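Local coordinates for phosphopantetheine adenylyltransferase (Archaeoglobus fulgidus, PDB 3DO8), which probably transfers an adenylyl group reversibly from ATP to 4'-phosphopantetheine, giving dephospho-CoA and pyrophosphate in coenzyme A biosynthesis, at residues 8-13 with 46-51; 57-62 with 67-72; 77-82 with 100-105. One frame throughout, in Å; residues are numbered along the deposited sequence.

Contact 1 (8-13 with 46-51); sequences TFEPLH and RSVLPF
The loop leaving strand 3-7 is tied to the loop that leads into helix 51-66 through one carboxylate, that of Glu-10, which Ser-47, Val-48 and Leu-49 grip together. With CG anti to the backbone N (chi1 -180°) and the chain extended beyond it, the side chain reaches straight across. The backbone N of Val-48 meets OE2 on its syn lone pair at 2.7 Å, in a nearly linear bond of 173°. OE1 takes two donors from opposite faces of the carboxylate plane: Ser-47 OG, 2.6 Å away on the syn side, and Leu-49 N, 3.1 Å away and well above the plane. Three bonds therefore fix the rotation of the group. The Glu-10 loop runs into the HxGH signature of the nucleotidyltransferases, whose histidines here are His-13 and His-16, rings stacked; in relatives this motif binds the ATP phosphates. A cis peptide bond precedes Pro-11, directly after the anchored glutamate. Nearer the backbone, Leu-49 slants across the aliphatic part of Glu-10 and lays CD1 3.9 Å from Glu-10 CG. Arg-54 of helix 51-66 joins the two loops a second time, donating to the carbonyl oxygens of both Thr-8 and Leu-49.

Contact 2 (57-62 with 67-72); sequences NVKRYV and GFEPEI
One face of the Phe-68 ring receives the CG1 methyl of Val-62, a CH-pi contact in which the methyl carbon lies 4.2 Å from the ring centroid and only 13° off the ring normal. A second flat group, the guanidinium of Arg-60, which takes no part in the contact, has Asn-57 OD1 at its edge and in its plane, one turn back along the same helix. Val-62 is the apolar centre of the contact. Its CG1, anti to the backbone N (chi1 174°), is directed between the aromatic ring and Pro-70, whose CD it meets at 3.7 Å, the methyl coming in at that corner of the proline ring. The same methyl rests 3.4 Å from the carbonyl O of Phe-68.

One turn earlier, Lys-59 lies against Glu-69 and Ile-72. Its CG touches Ile-72 CG1 at 3.7 Å, the two chains crossing, while its CD runs alongside the extended Glu-69 chain, 3.7 Å from OE2. A bend at chi3 (-71°) turns the lysine's end aside. The ammonium of Lys-59 stays 4.0 Å from Glu-69 OE2, where the opposite charges probably still attract but make no salt bridge; its salt bridge is instead with Glu-56 on the preceding turn. At the end of the helix Gly-67, with positive phi, donates a weak bond from its N to Val-62 O.

The contact thus illustrates the second half of a beta-alpha-beta crossover: helix 51-66 ends, the chain turns back, and strand 71-75 enters the parallel sheet next to strand 31-36. Ile-33 of that strand lies against Val-58, Pro-70 and Ile-72, while Ile-24 of helix 14-27 packs on both Val-62 and Phe-68.

Contact 3 (77-82 with 100-105); sequences NPYGKT and ALKINQ
The Tyr-79 and Ile-103 side chains pass one another pointing opposite ways, while that of Thr-82 lies roughly perpendicular to the isoleucine, so that one helix side chain meets two residues of a turn. The loop 77-82 is a double beta turn, type I from Asn-77 to Gly-80 and type II' from Tyr-79 to Thr-82, laid against helix 97-110 of the Rossmann-like alpha/beta fold. The tyrosine ring comes obliquely to Ile-103, its CD1 3.7 Å from CG1. The phenolic OH reaches the neighbouring Lys-102, whose chain, bent at chi2 (68°), curves round it with CG and CE both 3.7 Å away. These are carbon contacts with the lysine; the Tyr-79 side chain also touches Met-99 and Lys-106 of the same helix.

Ile-103 in turn brings three of its carbons to Thr-82: CG1 and CD1 both stand 3.4 Å from OG1, and CG2 packs on CB. Were Ile-103 cut back to an alanine, Tyr-79 CD1 and Thr-82 would probably lose their apolar partner, and a gap is likely to open between loop and helix toward Leu-90. On another side of the helix, Leu-101 and Asn-104 pack on Asp-121 and Met-123 of the second subunit.

The turn is braced from within. Asn-77 OD1 accepts from Tyr-79 N, an Asx turn, with the donor above the carbonyl plane. With OG1 placed between its own backbone N and carbonyl carbon (chi1 64°), Thr-82 donates in the carbonyl plane to a lone pair of Tyr-79 O at 2.6 Å, and that oxygen also accepts from Thr-82 N.

Taken together, the three contacts show how chemistry follows place in a parallel alpha/beta fold. Contact 1 lies at the surface and is polar, loop bound to loop by a carboxylate; contacts 2 and 3 are partly buried, and both set a helix against a non-helical segment mainly through apolar side chains. Contacts 1 and 2 adjoin: 46-51 leads into the helix that carries 57-62, and Phe-9 CG packs on Val-58 CG2 at 3.7 Å. Contact 3 touches neither of the others and lies across the centre of the chain from contact 2, their centres about 23 Å apart, and its helix alone among the contacting segments reaches the second subunit.

Contact 1 (8-13 with 46-51)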
loop_
_atom_site.group_PDB
_atom_site.type_symbol
_atom_site.label_atom_id
_atom_site.label_comp_id
_atom_site.label_asym_id
_atom_site.label_seq_id
_atom_site.Cartn_x
_atom_site.Cartn_y
_atom_site.Cartn_z
ATOM N N THR A 8 3.654 -16.331 6.863
ATOM C CA THR A 8 3.589 -17.456 7.780
ATOM C C THR A 8 2.482 -17.215 8.818
ATOM O O THR A 8 1.793 -18.130 9.177
ATOM C CB THR A 8 4.954 -17.669 8.468
ATOM O OG1 THR A 8 5.902 -18.078 7.494
ATOM C CG2 THR A 8 4.853 -18.715 9.544
ATOM N N PHE A 9 2.325 -15.974 9.269
ATOM C CA PHE A 9 1.218 -15.561 10.158
ATOM C C PHE A 9 1.284 -16.264 11.494
ATOM O O PHE A 9 0.240 -16.684 12.042
ATOM C CB PHE A 9 -0.165 -15.765 9.499
ATOM C CG PHE A 9 -0.333 -15.022 8.197
ATOM C CD1 PHE A 9 -0.571 -13.650 8.179
ATOM C CD2 PHE A 9 -0.238 -15.688 6.980
ATOM C CE1 PHE A 9 -0.730 -12.959 6.958
ATOM C CE2 PHE A 9 -0.347 -15.019 5.791
ATOM C CZ PHE A 9 -0.604 -13.656 5.758
ATOM N N GLU A 10 2.484 -16.355 12.063
ATOM C CA GLU A 10 2.638 -16.938 13.398
ATOM C C GLU A 10 3.476 -16.045 14.283
ATOM O O GLU A 10 4.672 -15.896 14.023
ATOM C CB GLU A 10 3.258 -18.337 13.356
ATOM C CG GLU A 10 3.418 -18.956 14.759
ATOM C CD GLU A 10 4.071 -20.295 14.761
ATOM O OE1 GLU A 10 3.909 -21.049 13.779
ATOM O OE2 GLU A 10 4.785 -20.607 15.760
ATOM N N PRO A 11 2.863 -15.431 15.303
ATOM C CA PRO A 11 1.423 -15.350 15.486
ATOM C C PRO A 11 0.874 -14.315 14.494
ATOM O O PRO A 11 1.638 -13.676 13.757
ATOM C CB PRO A 11 1.275 -14.824 16.903
ATOM C CG PRO A 11 2.425 -14.001 17.079
ATOM C CD PRO A 11 3.560 -14.618 16.301
ATOM N N LEU A 12 -0.444 -14.201 14.459
ATOM C CA LEU A 12 -1.114 -13.226 13.617
ATOM C C LEU A 12 -1.141 -11.896 14.360
ATOM O O LEU A 12 -1.949 -11.716 15.291
ATOM C CB LEU A 12 -2.520 -13.711 13.291
ATOM C CG LEU A 12 -3.330 -12.890 12.277
ATOM C CD1 LEU A 12 -3.573 -11.436 12.660
ATOM C CD2 LEU A 12 -2.700 -12.897 10.971
ATOM N N HIS A 13 -0.244 -10.982 13.991
ATOM C CA HIS A 13 -0.011 -9.753 14.763
ATOM C C HIS A 13 -0.507 -8.522 14.042
ATOM O O HIS A 13 -1.067 -8.618 12.931
ATOM C CB HIS A 13 1.465 -9.623 15.157
ATOM C CG HIS A 13 2.431 -9.613 14.013
ATOM N ND1 HIS A 13 2.359 -8.718 12.962
ATOM C CD2 HIS A 13 3.507 -10.400 13.761
ATOM C CE1 HIS A 13 3.366 -8.942 12.134
ATOM N NE2 HIS A 13 4.075 -9.960 12.594
ATOM N N ARG A 46 11.072 -20.428 14.408
ATOM C CA ARG A 46 10.783 -21.672 15.113
ATOM C C ARG A 46 9.263 -21.745 15.224
ATOM O O ARG A 46 8.685 -21.339 16.228
ATOM C CB ARG A 46 11.435 -21.716 16.498
ATOM C CG ARG A 46 11.195 -23.040 17.270
ATOM C CD ARG A 46 11.485 -22.898 18.760
ATOM N NE ARG A 46 10.954 -24.024 19.547
ATOM C CZ ARG A 46 9.977 -23.949 20.454
ATOM N NH1 ARG A 46 9.382 -22.793 20.737
ATOM N NH2 ARG A 46 9.602 -25.050 21.108
ATOM N N SER A 47 8.645 -22.274 14.177
ATOM C CA SER A 47 7.188 -22.336 14.058
ATOM C C SER A 47 6.638 -23.502 14.849
ATOM O O SER A 47 7.080 -24.644 14.681
ATOM C CB SER A 47 6.782 -22.499 12.589
ATOM O OG SER A 47 5.379 -22.691 12.446
ATOM N N VAL A 48 5.656 -23.213 15.689
ATOM C CA VAL A 48 4.992 -24.244 16.472
ATOM C C VAL A 48 3.537 -24.501 16.078
ATOM O O VAL A 48 2.920 -25.412 16.643
ATOM C CB VAL A 48 5.084 -23.935 17.970
ATOM C CG1 VAL A 48 6.592 -23.900 18.384
ATOM C CG2 VAL A 48 4.363 -22.638 18.326
ATOM N N LEU A 49 3.002 -23.763 15.093
ATOM C CA LEU A 49 1.630 -23.977 14.629
ATOM C C LEU A 49 1.631 -24.631 13.256
ATOM O O LEU A 49 2.285 -24.094 12.332
ATOM C CB LEU A 49 0.862 -22.651 14.520
ATOM C CG LEU A 49 0.765 -21.781 15.778
ATOM C CD1 LEU A 49 -0.050 -20.516 15.458
ATOM C CD2 LEU A 49 0.199 -22.572 16.976
ATOM N N PRO A 50 0.914 -25.757 13.104
ATOM C CA PRO A 50 0.763 -26.366 11.778
ATOM C C PRO A 50 0.113 -25.420 10.774
ATOM O O PRO A 50 -0.643 -24.522 11.162
ATOM C CB PRO A 50 -0.167 -27.538 12.032
ATOM C CG PRO A 50 0.085 -27.910 13.468
ATOM C CD PRO A 50 0.228 -26.567 14.136
ATOM N N PHE A 51 0.416 -25.646 9.492
ATOM C CA PHE A 51 -0.221 -24.917 8.406
ATOM C C PHE A 51 -1.731 -24.806 8.598
ATOM O O PHE A 51 -2.282 -23.717 8.494
ATOM C CB PHE A 51 0.106 -25.588 7.064
ATOM C CG PHE A 51 -0.757 -25.107 5.937
ATOM C CD1 PHE A 51 -0.425 -23.947 5.263
ATOM C CD2 PHE A 51 -1.912 -25.794 5.574
ATOM C CE1 PHE A 51 -1.220 -23.487 4.237
ATOM C CE2 PHE A 51 -2.739 -25.310 4.568
ATOM C CZ PHE A 51 -2.385 -24.155 3.904
#

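Contact 2 (57-62 with 67-72)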
loop_
_atom_site.group_PDB
_atom_site.type_symbol
_atom_site.label_atom_id
_atom_site.label_comp_id
_atom_site.label_asym_id
_atom_site.label_seq_id
_atom_site.Cartn_x
_atom_site.Cartn_y
_atom_site.Cartn_z
ATOM N N ASN A 57 -6.539 -19.626 11.446
ATOM C CA ASN A 57 -6.428 -18.369 12.182
ATOM C C ASN A 57 -6.641 -17.170 11.275
ATOM O O ASN A 57 -7.347 -16.219 11.628
ATOM C CB ASN A 57 -5.100 -18.261 12.920
ATOM C CG ASN A 57 -5.004 -19.236 14.100
ATOM O OD1 ASN A 57 -6.030 -19.784 14.562
ATOM N ND2 ASN A 57 -3.762 -19.474 14.592
ATOM N N VAL A 58 -6.049 -17.222 10.082
ATOM C CA VAL A 58 -6.212 -16.126 9.113
ATOM C C VAL A 58 -7.668 -16.072 8.636
ATOM O O VAL A 58 -8.288 -15.011 8.609
ATOM C CB VAL A 58 -5.283 -16.279 7.919
ATOM C CG1 VAL A 58 -5.613 -15.220 6.816
ATOM C CG2 VAL A 58 -3.812 -16.151 8.373
ATOM N N LYS A 59 -8.214 -17.224 8.305
ATOM C CA LYS A 59 -9.599 -17.296 7.828
ATOM C C LYS A 59 -10.583 -16.736 8.847
ATOM O O LYS A 59 -11.472 -15.948 8.480
ATOM C CB LYS A 59 -9.973 -18.723 7.439
ATOM C CG LYS A 59 -9.371 -19.139 6.113
ATOM C CD LYS A 59 -10.005 -20.439 5.606
ATOM C CE LYS A 59 -9.589 -21.588 6.400
ATOM N NZ LYS A 59 -10.276 -22.856 5.894
ATOM N N ARG A 60 -10.410 -17.096 10.126
ATOM C CA ARG A 60 -11.351 -16.643 11.145
ATOM C C ARG A 60 -11.265 -15.158 11.379
ATOM O O ARG A 60 -12.270 -14.484 11.652
ATOM C CB ARG A 60 -11.134 -17.364 12.459
ATOM C CG ARG A 60 -11.544 -18.783 12.423
ATOM C CD ARG A 60 -11.662 -19.320 13.855
ATOM N NE ARG A 60 -11.742 -20.778 13.842
ATOM C CZ ARG A 60 -10.708 -21.591 14.043
ATOM N NH1 ARG A 60 -9.490 -21.091 14.270
ATOM N NH2 ARG A 60 -10.898 -22.901 13.986
ATOM N N TYR A 61 -10.037 -14.653 11.324
ATOM C CA TYR A 61 -9.785 -13.205 11.511
ATOM C C TYR A 61 -10.471 -12.412 10.395
ATOM O O TYR A 61 -11.205 -11.440 10.639
ATOM C CB TYR A 61 -8.279 -12.896 11.567
ATOM C CG TYR A 61 -8.053 -11.413 11.519
ATOM C CD1 TYR A 61 -8.259 -10.633 12.642
ATOM C CD2 TYR A 61 -7.702 -10.769 10.328
ATOM C CE1 TYR A 61 -8.131 -9.290 12.602
ATOM C CE2 TYR A 61 -7.547 -9.389 10.269
ATOM C CZ TYR A 61 -7.766 -8.648 11.431
ATOM O OH TYR A 61 -7.670 -7.287 11.474
ATOM N N VAL A 62 -10.220 -12.816 9.153
ATOM C CA VAL A 62 -10.849 -12.162 8.006
ATOM C C VAL A 62 -12.390 -12.251 8.040
ATOM O O VAL A 62 -13.079 -11.267 7.759
ATOM C CB VAL A 62 -10.255 -12.660 6.683
ATOM C CG1 VAL A 62 -11.038 -12.078 5.490
ATOM C CG2 VAL A 62 -8.732 -12.288 6.643
ATOM N N GLY A 67 -16.098 -10.133 6.986
ATOM C CA GLY A 67 -17.347 -10.798 6.618
ATOM C C GLY A 67 -17.265 -11.731 5.431
ATOM O O GLY A 67 -18.309 -12.084 4.855
ATOM N N PHE A 68 -16.053 -12.194 5.075
ATOM C CA PHE A 68 -15.931 -13.309 4.127
ATOM C C PHE A 68 -14.779 -14.238 4.480
ATOM O O PHE A 68 -13.886 -13.871 5.246
ATOM C CB PHE A 68 -15.807 -12.796 2.697
ATOM C CG PHE A 68 -14.517 -12.129 2.395
ATOM C CD1 PHE A 68 -13.517 -12.811 1.721
ATOM C CD2 PHE A 68 -14.290 -10.798 2.721
ATOM C CE1 PHE A 68 -12.310 -12.183 1.403
ATOM C CE2 PHE A 68 -13.065 -10.186 2.405
ATOM C CZ PHE A 68 -12.109 -10.889 1.708
ATOM N N GLU A 69 -14.858 -15.452 3.956
ATOM C CA GLU A 69 -13.760 -16.396 4.043
ATOM C C GLU A 69 -12.819 -16.221 2.839
ATOM O O GLU A 69 -13.213 -16.497 1.683
ATOM C CB GLU A 69 -14.295 -17.824 3.992
ATOM C CG GLU A 69 -13.198 -18.867 4.255
ATOM C CD GLU A 69 -13.666 -20.293 3.963
ATOM O OE1 GLU A 69 -14.822 -20.597 4.317
ATOM O OE2 GLU A 69 -12.891 -21.087 3.377
ATOM N N PRO A 70 -11.560 -15.806 3.078
ATOM C CA PRO A 70 -10.626 -15.566 1.978
ATOM C C PRO A 70 -10.113 -16.866 1.371
ATOM O O PRO A 70 -10.031 -17.871 2.067
ATOM C CB PRO A 70 -9.452 -14.838 2.660
ATOM C CG PRO A 70 -9.470 -15.366 4.039
ATOM C CD PRO A 70 -10.927 -15.615 4.395
ATOM N N GLU A 71 -9.742 -16.807 0.096
ATOM C CA GLU A 71 -9.026 -17.898 -0.545
ATOM C C GLU A 71 -7.627 -17.994 0.082
ATOM O O GLU A 71 -6.850 -17.024 0.014
ATOM C CB GLU A 71 -8.878 -17.676 -2.072
ATOM C CG GLU A 71 -8.059 -18.799 -2.774
ATOM C CD GLU A 71 -7.731 -18.580 -4.250
ATOM O OE1 GLU A 71 -7.657 -17.410 -4.729
ATOM O OE2 GLU A 71 -7.504 -19.629 -4.927
ATOM N N ILE A 72 -7.304 -19.172 0.618
ATOM C CA ILE A 72 -5.975 -19.497 1.137
ATOM C C ILE A 72 -5.302 -20.491 0.202
ATOM O O ILE A 72 -5.883 -21.532 -0.151
ATOM C CB ILE A 72 -5.994 -20.202 2.553
ATOM C CG1 ILE A 72 -6.684 -19.338 3.604
ATOM C CG2 ILE A 72 -4.570 -20.568 3.029
ATOM C CD1 ILE A 72 -6.138 -18.056 3.749
#

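Contact 3 (77-82 with 100-105)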
loop_
_atom_site.group_PDB
_atom_site.type_symbol
_atom_site.label_atom_id
_atom_site.label_comp_id
_atom_site.label_asym_id
_atom_site.label_seq_id
_atom_site.Cartn_x
_atom_site.Cartn_y
_atom_site.Cartn_z
ATOM N N ASN A 77 6.940 -22.850 -2.318
ATOM C CA ASN A 77 8.212 -22.371 -2.829
ATOM C C ASN A 77 8.237 -20.865 -2.589
ATOM O O ASN A 77 7.190 -20.267 -2.289
ATOM C CB ASN A 77 8.344 -22.759 -4.314
ATOM C CG ASN A 77 7.528 -21.859 -5.224
ATOM O OD1 ASN A 77 7.943 -20.751 -5.517
ATOM N ND2 ASN A 77 6.376 -22.340 -5.696
ATOM N N PRO A 78 9.422 -20.238 -2.705
ATOM C CA PRO A 78 9.548 -18.810 -2.359
ATOM C C PRO A 78 8.617 -17.856 -3.119
ATOM O O PRO A 78 8.278 -16.775 -2.628
ATOM C CB PRO A 78 10.993 -18.489 -2.722
ATOM C CG PRO A 78 11.702 -19.761 -2.659
ATOM C CD PRO A 78 10.715 -20.835 -3.087
ATOM N N TYR A 79 8.238 -18.237 -4.325
ATOM C CA TYR A 79 7.415 -17.399 -5.166
ATOM C C TYR A 79 5.938 -17.639 -5.026
ATOM O O TYR A 79 5.139 -16.843 -5.541
ATOM C CB TYR A 79 7.741 -17.647 -6.636
ATOM C CG TYR A 79 9.137 -17.270 -6.987
ATOM C CD1 TYR A 79 9.427 -16.012 -7.495
ATOM C CD2 TYR A 79 10.184 -18.158 -6.800
ATOM C CE1 TYR A 79 10.714 -15.674 -7.802
ATOM C CE2 TYR A 79 11.469 -17.816 -7.099
ATOM C CZ TYR A 79 11.739 -16.571 -7.601
ATOM O OH TYR A 79 13.036 -16.255 -7.939
ATOM N N GLY A 80 5.563 -18.748 -4.402
ATOM C CA GLY A 80 4.163 -19.187 -4.441
ATOM C C GLY A 80 3.724 -19.275 -5.875
ATOM O O GLY A 80 4.425 -19.865 -6.704
ATOM N N LYS A 81 2.580 -18.661 -6.170
ATOM C CA LYS A 81 2.026 -18.642 -7.517
ATOM C C LYS A 81 2.372 -17.378 -8.313
ATOM O O LYS A 81 1.862 -17.163 -9.407
ATOM C CB LYS A 81 0.498 -18.741 -7.470
ATOM C CG LYS A 81 -0.095 -20.016 -6.874
ATOM C CD LYS A 81 -1.622 -19.987 -7.089
ATOM C CE LYS A 81 -2.353 -18.850 -6.269
ATOM N NZ LYS A 81 -3.581 -18.269 -6.965
ATOM N N THR A 82 3.233 -16.536 -7.769
ATOM C CA THR A 82 3.394 -15.204 -8.329
ATOM C C THR A 82 4.200 -15.135 -9.619
ATOM O O THR A 82 4.280 -14.088 -10.210
ATOM C CB THR A 82 4.047 -14.241 -7.319
ATOM O OG1 THR A 82 5.361 -14.708 -7.037
ATOM C CG2 THR A 82 3.201 -14.100 -6.036
ATOM N N ALA A 100 9.627 -9.452 -3.171
ATOM C CA ALA A 100 8.751 -8.842 -4.197
ATOM C C ALA A 100 9.554 -8.324 -5.391
ATOM O O ALA A 100 9.173 -8.496 -6.539
ATOM C CB ALA A 100 7.970 -7.698 -3.607
ATOM N N LEU A 101 10.655 -7.638 -5.119
ATOM C CA LEU A 101 11.486 -7.162 -6.224
ATOM C C LEU A 101 12.007 -8.337 -7.056
ATOM O O LEU A 101 12.031 -8.271 -8.281
ATOM C CB LEU A 101 12.652 -6.332 -5.722
ATOM C CG LEU A 101 12.238 -5.029 -5.006
ATOM C CD1 LEU A 101 13.505 -4.416 -4.377
ATOM C CD2 LEU A 101 11.507 -4.056 -5.929
ATOM N N LYS A 102 12.385 -9.406 -6.375
ATOM C CA LYS A 102 12.861 -10.644 -7.039
ATOM C C LYS A 102 11.759 -11.279 -7.918
ATOM O O LYS A 102 12.016 -11.742 -9.056
ATOM C CB LYS A 102 13.406 -11.647 -6.010
ATOM C CG LYS A 102 13.917 -12.950 -6.571
ATOM C CD LYS A 102 15.151 -12.750 -7.371
ATOM C CE LYS A 102 15.954 -14.043 -7.483
ATOM N NZ LYS A 102 17.232 -13.781 -8.185
ATOM N N ILE A 103 10.557 -11.316 -7.369
ATOM C CA ILE A 103 9.378 -11.779 -8.110
ATOM C C ILE A 103 9.245 -11.022 -9.455
ATOM O O ILE A 103 9.101 -11.639 -10.508
ATOM C CB ILE A 103 8.101 -11.713 -7.262
ATOM C CG1 ILE A 103 8.105 -12.825 -6.175
ATOM C CG2 ILE A 103 6.863 -11.804 -8.147
ATOM C CD1 ILE A 103 7.141 -12.624 -4.986
ATOM N N ASN A 104 9.322 -9.689 -9.426
ATOM C CA ASN A 104 9.184 -8.922 -10.663
ATOM C C ASN A 104 10.366 -9.149 -11.605
ATOM O O ASN A 104 10.184 -9.202 -12.815
ATOM C CB ASN A 104 8.985 -7.427 -10.396
ATOM C CG ASN A 104 7.529 -7.077 -10.206
ATOM O OD1 ASN A 104 6.636 -7.866 -10.625
ATOM N ND2 ASN A 104 7.256 -5.910 -9.636
ATOM N N GLN A 105 11.565 -9.347 -11.044
ATOM C CA GLN A 105 12.756 -9.605 -11.884
ATOM C C GLN A 105 12.558 -10.894 -12.658
ATOM O O GLN A 105 12.762 -10.940 -13.895
ATOM C CB GLN A 105 14.023 -9.676 -11.045
ATOM C CG GLN A 105 14.457 -8.339 -10.555
ATOM C CD GLN A 105 15.523 -8.395 -9.486
ATOM O OE1 GLN A 105 15.982 -9.473 -9.087
ATOM N NE2 GLN A 105 15.928 -7.220 -9.008
#